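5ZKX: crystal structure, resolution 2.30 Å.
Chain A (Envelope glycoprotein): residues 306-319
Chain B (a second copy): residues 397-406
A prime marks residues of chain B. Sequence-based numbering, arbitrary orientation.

Chain A (306-319) AQLDHRFSVLTKLM
Chain B 397-406: DLFNFKTLWL

Residues 306-319 of chain A form an uninterrupted piece of α-helix, phi/psi near -65/-38 throughout, with each backbone N from His310 to Met319 bonded to the O four residues earlier. Chain B contributes an irregular segment that runs antiparallel to it. The nearest CA pairs fix the register: Gln307 CA lies 7.3 Å from Leu404′ CA, Arg311 CA 7.3 Å from Phe401′ CA, Val314 CA 6.9 Å from Phe399′ CA, and Leu318 CA 7.9 Å from Leu398′ CA. The steps on the helix follow its repeat, so one face meets the segment, and together they bury 584 Å².

Phe401′ loses the most surface, 97 Å². Its backbone is extended (-81/135), directly after Asn400′ at 54/38, and its side chain (chi1 -77°, m; chi2 -5°) starts sideways but brings the ring to the helix. Arg311 CG lies 4.0 Å from the centroid of the Phe401′ ring, 16° off the normal, which defines a CH-pi contact over the face. The ring is also packed by Val314, whose CG1 is 3.8 Å from Phe401′ CE1, and by Leu315, whose CD2 is 4.1 Å from Phe401′ CZ.

Arg311, covering 79 Å², is fully stretched: chi1 -68° (m), then chi2 to chi4 all near 180°. This carries its guanidinium past the ring, with Phe401′ CG over one face, while Lys402′ O sits at the edge near its plane. Arg311 NH2 donates to Lys402′ O at 2.3 Å, an unusually short distance whose 116° angle is far from linear; the bond's modelled geometry is therefore strained. NH1 and NH2 also have partners elsewhere in the structure.

Leu404′ (73 Å²; -77/127; chi1 178°, t; chi2 60°, p) places CD1 3.7 Å from Leu308 CD2. Gln307, pointing toward the segment with chi1 -173° and chi2 160° (both t) and chi3 -8°, straddles this residue with its amide: NE2 donates to Thr403′ O at 3.1 Å (145°), and OE1 accepts a weak bond from Trp405′ N at 3.5 Å (167°). The amide thus reads backbone groups of both neighbours of Leu404′.

At the other end Leu318 (m, t) points toward chain B, its CD1 3.5 Å from Phe399′ CD1 and 3.4 Å from Leu398′ O. Phe399′ has chi1 -46° (m) and chi2 -82°. The local turn is held by Asp397′ OD1, which accepts from Phe399′ N at 2.9 Å and Asn400′ N at 2.8 Å. Water 1 links the chains, donating to Asn400′ O at 2.8 Å and hydrogen-bonded to His310 NE2 at 3.2 Å.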

ATOM      1  N   ALA A 306      22.671  -7.105  20.319  1.00 18.86           N
ATOM      2  CA  ALA A 306      23.209  -8.205  21.109  1.00 16.73           C
ATOM      3  C   ALA A 306      24.734  -8.185  21.112  1.00 19.57           C
ATOM      4  O   ALA A 306      25.361  -8.492  22.130  1.00 24.07           O
ATOM      5  CB  ALA A 306      22.686  -9.536  20.573  1.00 24.06           C
ATOM      6  N   GLN A 307      25.347  -7.820  19.982  1.00 24.17           N
ATOM      7  CA  GLN A 307      26.803  -7.746  19.922  1.00 21.70           C
ATOM      8  C   GLN A 307      27.340  -6.682  20.871  1.00 20.76           C
ATOM      9  O   GLN A 307      28.326  -6.913  21.579  1.00 21.43           O
ATOM     10  CB  GLN A 307      27.260  -7.470  18.486  1.00 22.87           C
ATOM     11  CG  GLN A 307      28.770  -7.534  18.286  1.00 20.04           C
ATOM     12  CD  GLN A 307      29.164  -7.746  16.835  1.00 26.81           C
ATOM     13  OE1 GLN A 307      28.314  -7.986  15.975  1.00 28.02           O
ATOM     14  NE2 GLN A 307      30.461  -7.655  16.554  1.00 22.37           N
ATOM     15  N   LEU A 308      26.700  -5.511  20.905  1.00 22.04           N
ATOM     16  CA  LEU A 308      27.092  -4.479  21.861  1.00 19.65           C
ATOM     17  C   LEU A 308      26.809  -4.905  23.297  1.00 19.50           C
ATOM     18  O   LEU A 308      27.526  -4.495  24.216  1.00 23.36           O
ATOM     19  CB  LEU A 308      26.371  -3.169  21.546  1.00 16.44           C
ATOM     20  CG  LEU A 308      26.599  -2.540  20.170  1.00 19.51           C
ATOM     21  CD1 LEU A 308      25.785  -1.268  20.025  1.00 18.18           C
ATOM     22  CD2 LEU A 308      28.069  -2.251  19.927  1.00 15.91           C
ATOM     23  N   ASP A 309      25.772  -5.718  23.511  1.00 23.48           N
ATOM     24  CA  ASP A 309      25.493  -6.230  24.849  1.00 21.35           C
ATOM     25  C   ASP A 309      26.595  -7.170  25.315  1.00 20.49           C
ATOM     26  O   ASP A 309      27.004  -7.134  26.480  1.00 22.87           O
ATOM     27  CB  ASP A 309      24.140  -6.944  24.861  1.00 19.55           C
ATOM     28  CG  ASP A 309      23.572  -7.107  26.258  1.00 24.90           C
ATOM     29  OD1 ASP A 309      24.001  -6.370  27.172  1.00 31.31           O
ATOM     30  OD2 ASP A 309      22.693  -7.975  26.444  1.00 20.53           O
ATOM     31  N   HIS A 310      27.083  -8.023  24.415  1.00 24.90           N
ATOM     32  CA  HIS A 310      28.182  -8.919  24.753  1.00 25.44           C
ATOM     33  C   HIS A 310      29.458  -8.138  25.040  1.00 27.67           C
ATOM     34  O   HIS A 310      30.237  -8.509  25.925  1.00 28.95           O
ATOM     35  CB  HIS A 310      28.392  -9.916  23.614  1.00 22.96           C
ATOM     36  CG  HIS A 310      29.714 -10.613  23.649  1.00 26.46           C
ATOM     37  ND1 HIS A 310      30.000 -11.626  24.539  1.00 20.65           N
ATOM     38  CD2 HIS A 310      30.823 -10.456  22.887  1.00 27.38           C
ATOM     39  CE1 HIS A 310      31.231 -12.058  24.330  1.00 26.27           C
ATOM     40  NE2 HIS A 310      31.753 -11.365  23.333  1.00 29.38           N
ATOM     41  N   ARG A 311      29.688  -7.052  24.297  1.00 27.85           N
ATOM     42  CA  ARG A 311      30.849  -6.208  24.555  1.00 21.73           C
ATOM     43  C   ARG A 311      30.795  -5.613  25.956  1.00 22.15           C
ATOM     44  O   ARG A 311      31.806  -5.588  26.667  1.00 25.26           O
ATOM     45  CB  ARG A 311      30.935  -5.102  23.505  1.00 20.42           C
ATOM     46  CG  ARG A 311      31.270  -5.591  22.105  1.00 19.01           C
ATOM     47  CD  ARG A 311      31.522  -4.423  21.163  1.00 16.44           C
ATOM     48  NE  ARG A 311      31.992  -4.863  19.855  1.00 19.26           N
ATOM     49  CZ  ARG A 311      32.367  -4.040  18.880  1.00 22.99           C
ATOM     50  NH1 ARG A 311      32.328  -2.727  19.059  1.00 18.15           N
ATOM     51  NH2 ARG A 311      32.780  -4.532  17.720  1.00 23.79           N
ATOM     52  N   PHE A 312      29.621  -5.136  26.373  1.00 19.72           N
ATOM     53  CA  PHE A 312      29.484  -4.585  27.717  1.00 19.43           C
ATOM     54  C   PHE A 312      29.702  -5.647  28.787  1.00 24.65           C
ATOM     55  O   PHE A 312      30.221  -5.344  29.866  1.00 22.97           O
ATOM     56  CB  PHE A 312      28.107  -3.944  27.885  1.00 18.04           C
ATOM     57  CG  PHE A 312      28.069  -2.486  27.526  1.00 19.62           C
ATOM     58  CD1 PHE A 312      28.724  -1.550  28.304  1.00 19.36           C
ATOM     59  CD2 PHE A 312      27.367  -2.052  26.416  1.00 18.84           C
ATOM     60  CE1 PHE A 312      28.691  -0.211  27.977  1.00 16.62           C
ATOM     61  CE2 PHE A 312      27.329  -0.712  26.090  1.00 19.92           C
ATOM     62  CZ  PHE A 312      27.992   0.207  26.871  1.00 18.09           C
ATOM     63  N   SER A 313      29.302  -6.892  28.514  1.00 30.38           N
ATOM     64  CA  SER A 313      29.550  -7.970  29.465  1.00 26.01           C
ATOM     65  C   SER A 313      31.039  -8.254  29.589  1.00 27.17           C
ATOM     66  O   SER A 313      31.547  -8.479  30.693  1.00 30.27           O
ATOM     67  CB  SER A 313      28.797  -9.229  29.038  1.00 28.50           C
ATOM     68  OG  SER A 313      28.975 -10.276  29.974  1.00 32.47           O
ATOM     69  N   VAL A 314      31.753  -8.240  28.463  1.00 28.83           N
ATOM     70  CA  VAL A 314      33.200  -8.430  28.487  1.00 30.80           C
ATOM     71  C   VAL A 314      33.872  -7.301  29.258  1.00 29.57           C
ATOM     72  O   VAL A 314      34.809  -7.529  30.034  1.00 31.74           O
ATOM     73  CB  VAL A 314      33.736  -8.540  27.048  1.00 23.85           C
ATOM     74  CG1 VAL A 314      35.238  -8.318  27.012  1.00 21.56           C
ATOM     75  CG2 VAL A 314      33.368  -9.893  26.460  1.00 18.41           C
ATOM     76  N   LEU A 315      33.394  -6.068  29.075  1.00 23.55           N
ATOM     77  CA  LEU A 315      34.007  -4.932  29.753  1.00 22.63           C
ATOM     78  C   LEU A 315      33.831  -5.025  31.263  1.00 25.60           C
ATOM     79  O   LEU A 315      34.767  -4.743  32.017  1.00 28.33           O
ATOM     80  CB  LEU A 315      33.418  -3.623  29.230  1.00 23.60           C
ATOM     81  CG  LEU A 315      33.883  -3.166  27.848  1.00 25.36           C
ATOM     82  CD1 LEU A 315      33.499  -1.718  27.627  1.00 26.89           C
ATOM     83  CD2 LEU A 315      35.382  -3.355  27.681  1.00 23.39           C
ATOM     84  N   THR A 316      32.641  -5.418  31.724  1.00 30.26           N
ATOM     85  CA  THR A 316      32.417  -5.498  33.163  1.00 33.00           C
ATOM     86  C   THR A 316      33.245  -6.607  33.795  1.00 34.94           C
ATOM     87  O   THR A 316      33.672  -6.478  34.948  1.00 34.31           O
ATOM     88  CB  THR A 316      30.932  -5.708  33.469  1.00 29.28           C
ATOM     89  OG1 THR A 316      30.474  -6.917  32.856  1.00 34.30           O
ATOM     90  CG2 THR A 316      30.110  -4.538  32.956  1.00 31.06           C
ATOM     91  N   LYS A 317      33.481  -7.697  33.065  1.00 28.80           N
ATOM     92  CA  LYS A 317      34.343  -8.754  33.579  1.00 21.54           C
ATOM     93  C   LYS A 317      35.784  -8.278  33.685  1.00 24.73           C
ATOM     94  O   LYS A 317      36.460  -8.538  34.686  1.00 27.56           O
ATOM     95  CB  LYS A 317      34.248  -9.988  32.686  1.00 21.78           C
ATOM     96  CG  LYS A 317      32.869 -10.617  32.657  1.00 28.59           C
ATOM     97  CD  LYS A 317      32.839 -11.866  31.797  1.00 26.47           C
ATOM     98  CE  LYS A 317      31.456 -12.491  31.797  1.00 25.40           C
ATOM     99  NZ  LYS A 317      31.395 -13.666  30.890  1.00 33.71           N
ATOM    100  N   LEU A 318      36.269  -7.578  32.658  1.00 25.69           N
ATOM    101  CA  LEU A 318      37.619  -7.033  32.702  1.00 21.89           C
ATOM    102  C   LEU A 318      37.757  -6.011  33.823  1.00 23.92           C
ATOM    103  O   LEU A 318      38.722  -6.044  34.594  1.00 22.51           O
ATOM    104  CB  LEU A 318      37.971  -6.401  31.356  1.00 24.13           C
ATOM    105  CG  LEU A 318      38.070  -7.337  30.152  1.00 20.61           C
ATOM    106  CD1 LEU A 318      38.373  -6.550  28.890  1.00 17.01           C
ATOM    107  CD2 LEU A 318      39.130  -8.396  30.388  1.00 23.61           C
ATOM    108  N   MET A 319      36.787  -5.098  33.932  1.00 28.72           N
ATOM    109  CA  MET A 319      36.867  -4.039  34.934  1.00 26.28           C
ATOM    110  C   MET A 319      36.731  -4.586  36.348  1.00 25.55           C
ATOM    111  O   MET A 319      37.336  -4.042  37.278  1.00 26.09           O
ATOM    112  CB  MET A 319      35.796  -2.981  34.664  1.00 27.08           C
ATOM    113  CG  MET A 319      36.064  -2.145  33.421  1.00 30.00           C
ATOM    114  SD  MET A 319      34.852  -0.839  33.138  1.00 37.96           S
ATOM    115  CE  MET A 319      35.150   0.220  34.549  1.00 25.37           C
TER
ATOM    116  N   ASP B 397      45.156  -9.739  23.108  1.00 31.98           N
ATOM    117  CA  ASP B 397      43.834  -9.135  22.977  1.00 26.60           C
ATOM    118  C   ASP B 397      43.031  -9.436  24.234  1.00 22.93           C
ATOM    119  O   ASP B 397      42.571 -10.564  24.426  1.00 26.34           O
ATOM    120  CB  ASP B 397      43.118  -9.656  21.734  1.00 25.72           C
ATOM    121  CG  ASP B 397      41.981  -8.755  21.296  1.00 28.95           C
ATOM    122  OD1 ASP B 397      41.462  -7.991  22.138  1.00 28.55           O
ATOM    123  OD2 ASP B 397      41.611  -8.805  20.105  1.00 35.42           O
ATOM    124  N   LEU B 398      42.853  -8.423  25.080  1.00 24.27           N
ATOM    125  CA  LEU B 398      42.013  -8.559  26.263  1.00 19.92           C
ATOM    126  C   LEU B 398      40.527  -8.490  25.944  1.00 19.24           C
ATOM    127  O   LEU B 398      39.710  -8.817  26.812  1.00 19.97           O
ATOM    128  CB  LEU B 398      42.358  -7.470  27.282  1.00 14.56           C
ATOM    129  CG  LEU B 398      43.813  -7.412  27.751  1.00 23.71           C
ATOM    130  CD1 LEU B 398      44.091  -6.106  28.483  1.00 20.98           C
ATOM    131  CD2 LEU B 398      44.138  -8.609  28.633  1.00 23.24           C
ATOM    132  N   PHE B 399      40.158  -8.078  24.736  1.00 23.39           N
ATOM    133  CA  PHE B 399      38.766  -7.835  24.380  1.00 21.20           C
ATOM    134  C   PHE B 399      38.209  -8.828  23.374  1.00 20.56           C
ATOM    135  O   PHE B 399      37.043  -9.209  23.484  1.00 22.56           O
ATOM    136  CB  PHE B 399      38.611  -6.413  23.831  1.00 24.14           C
ATOM    137  CG  PHE B 399      39.312  -5.377  24.658  1.00 21.97           C
ATOM    138  CD1 PHE B 399      38.719  -4.873  25.802  1.00 22.95           C
ATOM    139  CD2 PHE B 399      40.570  -4.927  24.307  1.00 18.80           C
ATOM    140  CE1 PHE B 399      39.367  -3.928  26.574  1.00 20.83           C
ATOM    141  CE2 PHE B 399      41.219  -3.987  25.075  1.00 19.62           C
ATOM    142  CZ  PHE B 399      40.618  -3.488  26.209  1.00 21.92           C
ATOM    143  N   ASN B 400      39.016  -9.267  22.411  1.00 26.14           N
ATOM    144  CA  ASN B 400      38.552 -10.160  21.349  1.00 28.31           C
ATOM    145  C   ASN B 400      37.329  -9.574  20.652  1.00 30.42           C
ATOM    146  O   ASN B 400      36.382 -10.283  20.306  1.00 30.39           O
ATOM    147  CB  ASN B 400      38.254 -11.560  21.887  1.00 28.56           C
ATOM    148  CG  ASN B 400      39.427 -12.160  22.634  1.00 25.73           C
ATOM    149  OD1 ASN B 400      39.320 -12.495  23.812  1.00 25.70           O
ATOM    150  ND2 ASN B 400      40.555 -12.300  21.948  1.00 28.40           N
ATOM    151  N   PHE B 401      37.342  -8.256  20.470  1.00 33.65           N
ATOM    152  CA  PHE B 401      36.240  -7.563  19.823  1.00 31.04           C
ATOM    153  C   PHE B 401      36.363  -7.680  18.311  1.00 35.35           C
ATOM    154  O   PHE B 401      37.445  -7.503  17.745  1.00 40.21           O
ATOM    155  CB  PHE B 401      36.221  -6.087  20.225  1.00 30.06           C
ATOM    156  CG  PHE B 401      35.666  -5.836  21.599  1.00 24.50           C
ATOM    157  CD1 PHE B 401      35.137  -6.869  22.351  1.00 23.99           C
ATOM    158  CD2 PHE B 401      35.675  -4.560  22.134  1.00 22.54           C
ATOM    159  CE1 PHE B 401      34.629  -6.635  23.616  1.00 22.60           C
ATOM    160  CE2 PHE B 401      35.166  -4.320  23.395  1.00 23.90           C
ATOM    161  CZ  PHE B 401      34.642  -5.360  24.138  1.00 22.35           C
ATOM    162  N   LYS B 402      35.246  -7.985  17.661  1.00 37.88           N
ATOM    163  CA  LYS B 402      35.188  -8.095  16.213  1.00 32.57           C
ATOM    164  C   LYS B 402      34.457  -6.890  15.636  1.00 32.12           C
ATOM    165  O   LYS B 402      33.884  -6.074  16.364  1.00 32.82           O
ATOM    166  CB  LYS B 402      34.506  -9.402  15.801  1.00 29.91           C
ATOM    167  CG  LYS B 402      35.165 -10.641  16.396  1.00 34.10           C
ATOM    168  CD  LYS B 402      36.666 -10.641  16.127  1.00 42.93           C
ATOM    169  CE  LYS B 402      37.351 -11.873  16.710  1.00 39.69           C
ATOM    170  NZ  LYS B 402      38.594 -11.526  17.465  1.00 30.21           N
ATOM    171  N   THR B 403      34.496  -6.774  14.310  1.00 35.26           N
ATOM    172  CA  THR B 403      33.838  -5.655  13.650  1.00 30.83           C
ATOM    173  C   THR B 403      32.335  -5.718  13.878  1.00 31.89           C
ATOM    174  O   THR B 403      31.731  -6.793  13.878  1.00 30.10           O
ATOM    175  CB  THR B 403      34.152  -5.652  12.155  1.00 28.44           C
ATOM    176  OG1 THR B 403      33.977  -6.970  11.624  1.00 34.39           O
ATOM    177  CG2 THR B 403      35.585  -5.208  11.922  1.00 36.67           C
ATOM    178  N   LEU B 404      31.733  -4.550  14.084  1.00 23.77           N
ATOM    179  CA  LEU B 404      30.332  -4.472  14.467  1.00 24.72           C
ATOM    180  C   LEU B 404      29.430  -4.709  13.262  1.00 24.34           C
ATOM    181  O   LEU B 404      29.577  -4.060  12.224  1.00 26.78           O
ATOM    182  CB  LEU B 404      30.035  -3.109  15.093  1.00 22.93           C
ATOM    183  CG  LEU B 404      28.592  -2.847  15.516  1.00 19.42           C
ATOM    184  CD1 LEU B 404      28.157  -3.860  16.562  1.00 23.86           C
ATOM    185  CD2 LEU B 404      28.435  -1.426  16.032  1.00 17.20           C
ATOM    186  N   TRP B 405      28.498  -5.646  13.409  1.00 29.67           N
ATOM    187  CA  TRP B 405      27.490  -5.886  12.385  1.00 30.26           C
ATOM    188  C   TRP B 405      26.556  -4.685  12.287  1.00 31.37           C
ATOM    189  O   TRP B 405      25.917  -4.307  13.273  1.00 28.59           O
ATOM    190  CB  TRP B 405      26.697  -7.147  12.718  1.00 33.65           C
ATOM    191  CG  TRP B 405      25.464  -7.301  11.888  1.00 35.52           C
ATOM    192  CD1 TRP B 405      24.170  -7.197  12.311  1.00 28.64           C
ATOM    193  CD2 TRP B 405      25.409  -7.585  10.487  1.00 37.89           C
ATOM    194  NE1 TRP B 405      23.313  -7.400  11.258  1.00 28.40           N
ATOM    195  CE2 TRP B 405      24.048  -7.640  10.127  1.00 32.95           C
ATOM    196  CE3 TRP B 405      26.378  -7.798   9.501  1.00 41.87           C
ATOM    197  CZ2 TRP B 405      23.633  -7.900   8.822  1.00 41.25           C
ATOM    198  CZ3 TRP B 405      25.963  -8.056   8.207  1.00 42.36           C
ATOM    199  CH2 TRP B 405      24.604  -8.104   7.879  1.00 40.64           C
ATOM    200  N   LEU B 406      26.471  -4.090  11.099  1.00 35.44           N
ATOM    201  CA  LEU B 406      25.593  -2.952  10.877  1.00 32.21           C
ATOM    202  C   LEU B 406      24.461  -3.340   9.941  1.00 34.86           C
ATOM    203  O   LEU B 406      24.724  -3.878   8.856  1.00 39.90           O
ATOM    204  CB  LEU B 406      26.370  -1.773  10.286  1.00 35.08           C
ATOM    205  CG  LEU B 406      27.455  -1.140  11.157  1.00 40.65           C
ATOM    206  CD1 LEU B 406      28.193  -0.065  10.381  1.00 34.84           C
ATOM    207  CD2 LEU B 406      26.857  -0.570  12.432  1.00 32.09           C
TER
HETATM  208  O   HOH W   1      34.777 -10.756  22.539  1.00 30.92           O